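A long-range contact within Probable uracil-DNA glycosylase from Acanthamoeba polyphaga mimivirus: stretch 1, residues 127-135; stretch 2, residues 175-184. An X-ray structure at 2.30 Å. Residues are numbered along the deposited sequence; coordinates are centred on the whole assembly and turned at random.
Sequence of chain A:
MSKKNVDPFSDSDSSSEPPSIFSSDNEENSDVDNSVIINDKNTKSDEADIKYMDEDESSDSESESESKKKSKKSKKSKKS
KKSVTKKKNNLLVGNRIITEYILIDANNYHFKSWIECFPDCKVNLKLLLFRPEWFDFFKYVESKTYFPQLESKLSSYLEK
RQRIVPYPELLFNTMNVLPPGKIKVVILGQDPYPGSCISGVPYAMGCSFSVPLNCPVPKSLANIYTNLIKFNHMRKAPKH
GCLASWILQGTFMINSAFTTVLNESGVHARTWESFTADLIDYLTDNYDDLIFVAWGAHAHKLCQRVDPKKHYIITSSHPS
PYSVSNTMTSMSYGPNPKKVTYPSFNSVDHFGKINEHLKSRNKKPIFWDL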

# COMPACT_ATOMS: atom_id res chain seq x y z
N LEU A 127 5.22 6.66 17.46
CA LEU A 127 4.96 5.50 18.31
C LEU A 127 4.30 4.35 17.57
O LEU A 127 4.23 3.25 18.12
N LEU A 128 3.81 4.58 16.36
CA LEU A 128 3.20 3.54 15.54
C LEU A 128 4.19 2.86 14.61
O LEU A 128 3.81 1.97 13.85
N LEU A 129 5.46 3.24 14.68
CA LEU A 129 6.51 2.70 13.82
C LEU A 129 7.45 1.84 14.67
O LEU A 129 8.29 2.37 15.39
N PHE A 130 7.31 0.51 14.56
CA PHE A 130 8.04 -0.45 15.39
C PHE A 130 9.32 -0.97 14.75
O PHE A 130 10.00 -1.81 15.36
N ARG A 131 9.67 -0.53 13.54
CA ARG A 131 10.81 -1.09 12.82
C ARG A 131 11.94 -0.06 12.78
O ARG A 131 11.81 0.96 12.08
N PRO A 132 13.06 -0.29 13.49
CA PRO A 132 14.08 0.76 13.65
C PRO A 132 14.73 1.23 12.36
O PRO A 132 15.16 2.39 12.29
N GLU A 133 14.84 0.36 11.35
CA GLU A 133 15.43 0.78 10.07
C GLU A 133 14.69 1.93 9.40
O GLU A 133 15.22 2.48 8.43
N TRP A 134 13.49 2.31 9.86
CA TRP A 134 12.78 3.44 9.29
C TRP A 134 12.96 4.73 10.09
O TRP A 134 12.53 5.79 9.62
N PHE A 135 13.60 4.66 11.26
CA PHE A 135 13.67 5.84 12.12
C PHE A 135 14.38 6.99 11.42
O PHE A 135 13.96 8.15 11.53
N MET A 175 5.51 -1.09 6.50
CA MET A 175 6.84 -0.64 6.94
C MET A 175 7.32 -1.41 8.15
O MET A 175 8.52 -1.63 8.31
N ASN A 176 6.40 -1.82 9.03
CA ASN A 176 6.82 -2.60 10.18
C ASN A 176 7.23 -4.00 9.78
O ASN A 176 8.09 -4.60 10.44
N VAL A 177 6.67 -4.53 8.69
CA VAL A 177 7.18 -5.81 8.19
C VAL A 177 8.50 -5.61 7.45
O VAL A 177 9.43 -6.39 7.63
N LEU A 178 8.61 -4.58 6.61
CA LEU A 178 9.73 -4.48 5.66
C LEU A 178 10.62 -3.29 5.92
O LEU A 178 10.21 -2.15 5.64
N PRO A 179 11.85 -3.49 6.39
CA PRO A 179 12.81 -2.39 6.36
C PRO A 179 13.05 -1.93 4.94
O PRO A 179 12.90 -2.72 3.98
N PRO A 180 13.38 -0.65 4.74
CA PRO A 180 13.52 -0.14 3.36
C PRO A 180 14.53 -0.91 2.53
O PRO A 180 14.32 -1.09 1.32
N GLY A 181 15.61 -1.39 3.14
CA GLY A 181 16.63 -2.13 2.42
C GLY A 181 16.19 -3.48 1.92
O GLY A 181 16.92 -4.11 1.15
N LYS A 182 15.01 -3.94 2.32
CA LYS A 182 14.49 -5.22 1.88
C LYS A 182 13.35 -5.09 0.90
O LYS A 182 12.82 -6.10 0.44
N ILE A 183 12.95 -3.87 0.56
CA ILE A 183 11.93 -3.67 -0.46
C ILE A 183 12.48 -4.09 -1.81
O ILE A 183 13.57 -3.67 -2.21
N LYS A 184 11.71 -4.91 -2.54
CA LYS A 184 12.00 -5.21 -3.94
C LYS A 184 10.98 -4.64 -4.91
O LYS A 184 11.35 -4.30 -6.03

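How does the end of a helix hold on to another stretch more than forty residues away in sequence? Much of the answer is Asn 176, whose CA-to-CB bond points sideways but whose amide, with chi1 in m, comes nearer to the other stretch. Asn 176 ND2 donates to Leu 128 O over 3.3 Å along a nearly straight line, and Asn 176 OD1 accepts from Phe 130 N at 2.7 Å. Donor and acceptor thus serve the peptide groups on either side of Leu 129. The ring of Phe 130, chi1 m, adds a flanking contact, its CD2 lying 3.5 Å from Asn 176 ND2.

What does Arg 131 find at the same place? Its CA-to-CB bond points toward the second stretch, and chi1 t followed by p and p at chi2 and chi3 carries the guanidinium to the end of the helix. Two nitrogens converge on one oxygen: Arg 131 NE donates to Asn 176 O at 2.8 Å and Arg 131 NH2 donates to the same Asn 176 O at 2.9 Å. This oxygen lies near the guanidinium plane, at its edge, while Pro 179 covers one face, with its CD 4.1 Å from Arg 131 NE.

Where does the indole of Trp 134 go, and what surrounds it? With chi1 m and chi2 at 101°, it reaches into the second stretch and is sandwiched there. Pro 180 CD sits over one face, 3.6 Å from the centroid of the five-membered ring of Trp 134; Met 175 CB sits over the opposite face, 3.8 Å from that same centroid. Both are CH-pi contacts. At the ring edge, Trp 134 NE1 donates a hydrogen bond to Leu 178 O at 2.8 Å, satisfying the indole's one polar atom in a buried setting.

Which apolar contacts fill the remaining space? Met 175, in the m, t, p rotamer, points toward the first stretch and bends its methyl back along the indole, so that its CE lies 3.8 Å from Trp 134 CE3 and 4.2 Å from Leu 129 CD1. Ile 183 closes the ring edge, its CD1 3.9 Å from Trp 134 CZ2. Nearer the surface, Glu 133 points toward the prolines and uses its aliphatic base: CB is 3.6 Å from Pro 179 CB and 3.8 Å from Pro 180 CD.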

# COMPACT_ATOMS: atom_id res chain seq x y z
CB LEU A 127 4.09 5.88 19.49
CG LEU A 127 4.68 6.93 20.43
CD1 LEU A 127 3.73 7.13 21.60
CD2 LEU A 127 6.04 6.47 20.90
CB LEU A 128 2.05 4.15 14.74
CG LEU A 128 1.06 4.85 15.67
CD1 LEU A 128 -0.04 5.50 14.88
CD2 LEU A 128 0.52 3.85 16.70
CB LEU A 129 7.25 3.85 13.15
CG LEU A 129 8.30 3.47 12.12
CD1 LEU A 129 7.64 2.76 10.94
CD2 LEU A 129 9.00 4.74 11.72
CB PHE A 130 7.14 -1.65 15.73
CG PHE A 130 5.71 -1.27 16.06
CD1 PHE A 130 5.43 -0.20 16.92
CD2 PHE A 130 4.65 -1.96 15.48
CE1 PHE A 130 4.10 0.16 17.23
CE2 PHE A 130 3.31 -1.61 15.78
CZ PHE A 130 3.04 -0.54 16.65
CB ARG A 131 10.41 -1.53 11.41
CG ARG A 131 11.51 -2.14 10.56
CD ARG A 131 11.94 -3.55 11.03
NE ARG A 131 10.91 -4.56 10.80
CZ ARG A 131 11.10 -5.87 10.96
NH1 ARG A 131 12.28 -6.32 11.35
NH2 ARG A 131 10.10 -6.73 10.75
CB PRO A 132 15.12 0.09 14.57
CG PRO A 132 14.41 -1.02 15.24
CD PRO A 132 13.36 -1.50 14.28
CB GLU A 133 15.49 -0.41 9.10
CG GLU A 133 16.34 -1.61 9.58
CD GLU A 133 15.58 -2.56 10.51
OE1 GLU A 133 14.68 -2.11 11.23
OE2 GLU A 133 15.90 -3.78 10.50
CB TRP A 134 11.28 3.13 9.18
CG TRP A 134 10.91 2.18 8.05
CD1 TRP A 134 10.64 0.84 8.15
CD2 TRP A 134 10.76 2.51 6.65
NE1 TRP A 134 10.34 0.32 6.91
CE2 TRP A 134 10.41 1.33 5.97
CE3 TRP A 134 10.91 3.69 5.92
CZ2 TRP A 134 10.20 1.29 4.59
CZ3 TRP A 134 10.68 3.66 4.53
CH2 TRP A 134 10.34 2.47 3.89
CB PHE A 135 14.35 5.49 13.46
CG PHE A 135 13.51 4.60 14.38
CD1 PHE A 135 12.19 4.30 14.07
CD2 PHE A 135 14.06 4.08 15.55
CE1 PHE A 135 11.42 3.47 14.91
CE2 PHE A 135 13.30 3.25 16.40
CZ PHE A 135 11.98 2.95 16.08
CB MET A 175 6.81 0.87 7.25
CG MET A 175 6.54 1.73 6.00
SD MET A 175 5.89 3.38 6.30
CE MET A 175 7.32 4.17 7.04
CB ASN A 176 5.70 -2.61 11.23
CG ASN A 176 5.57 -1.25 11.93
OD1 ASN A 176 6.58 -0.61 12.20
ND2 ASN A 176 4.34 -0.82 12.20
CB VAL A 177 6.14 -6.50 7.28
CG1 VAL A 177 6.77 -7.75 6.68
CG2 VAL A 177 4.90 -6.86 8.05
CB LEU A 178 9.20 -4.37 4.23
CG LEU A 178 8.92 -5.64 3.45
CD1 LEU A 178 8.50 -5.23 2.03
CD2 LEU A 178 10.17 -6.49 3.47
CB PRO A 179 14.07 -3.01 6.99
CG PRO A 179 13.88 -4.47 6.89
CD PRO A 179 12.41 -4.71 6.98
CB PRO A 180 13.94 1.32 3.57
CG PRO A 180 14.40 1.43 4.98
CD PRO A 180 13.72 0.35 5.77
CB LYS A 182 14.07 -6.04 3.10
CG LYS A 182 15.22 -6.19 4.08
CD LYS A 182 16.20 -7.23 3.55
CE LYS A 182 15.79 -8.62 3.96
NZ LYS A 182 15.66 -9.59 2.82
CB ILE A 183 11.49 -2.19 -0.48
CG1 ILE A 183 10.68 -1.88 0.78
CG2 ILE A 183 10.72 -1.88 -1.75
CD1 ILE A 183 10.70 -0.42 1.16
CB LYS A 184 12.08 -6.72 -4.15
CG LYS A 184 13.06 -7.40 -3.25
CD LYS A 184 12.54 -8.76 -2.87
CE LYS A 184 13.34 -9.87 -3.48
NZ LYS A 184 13.04 -11.16 -2.76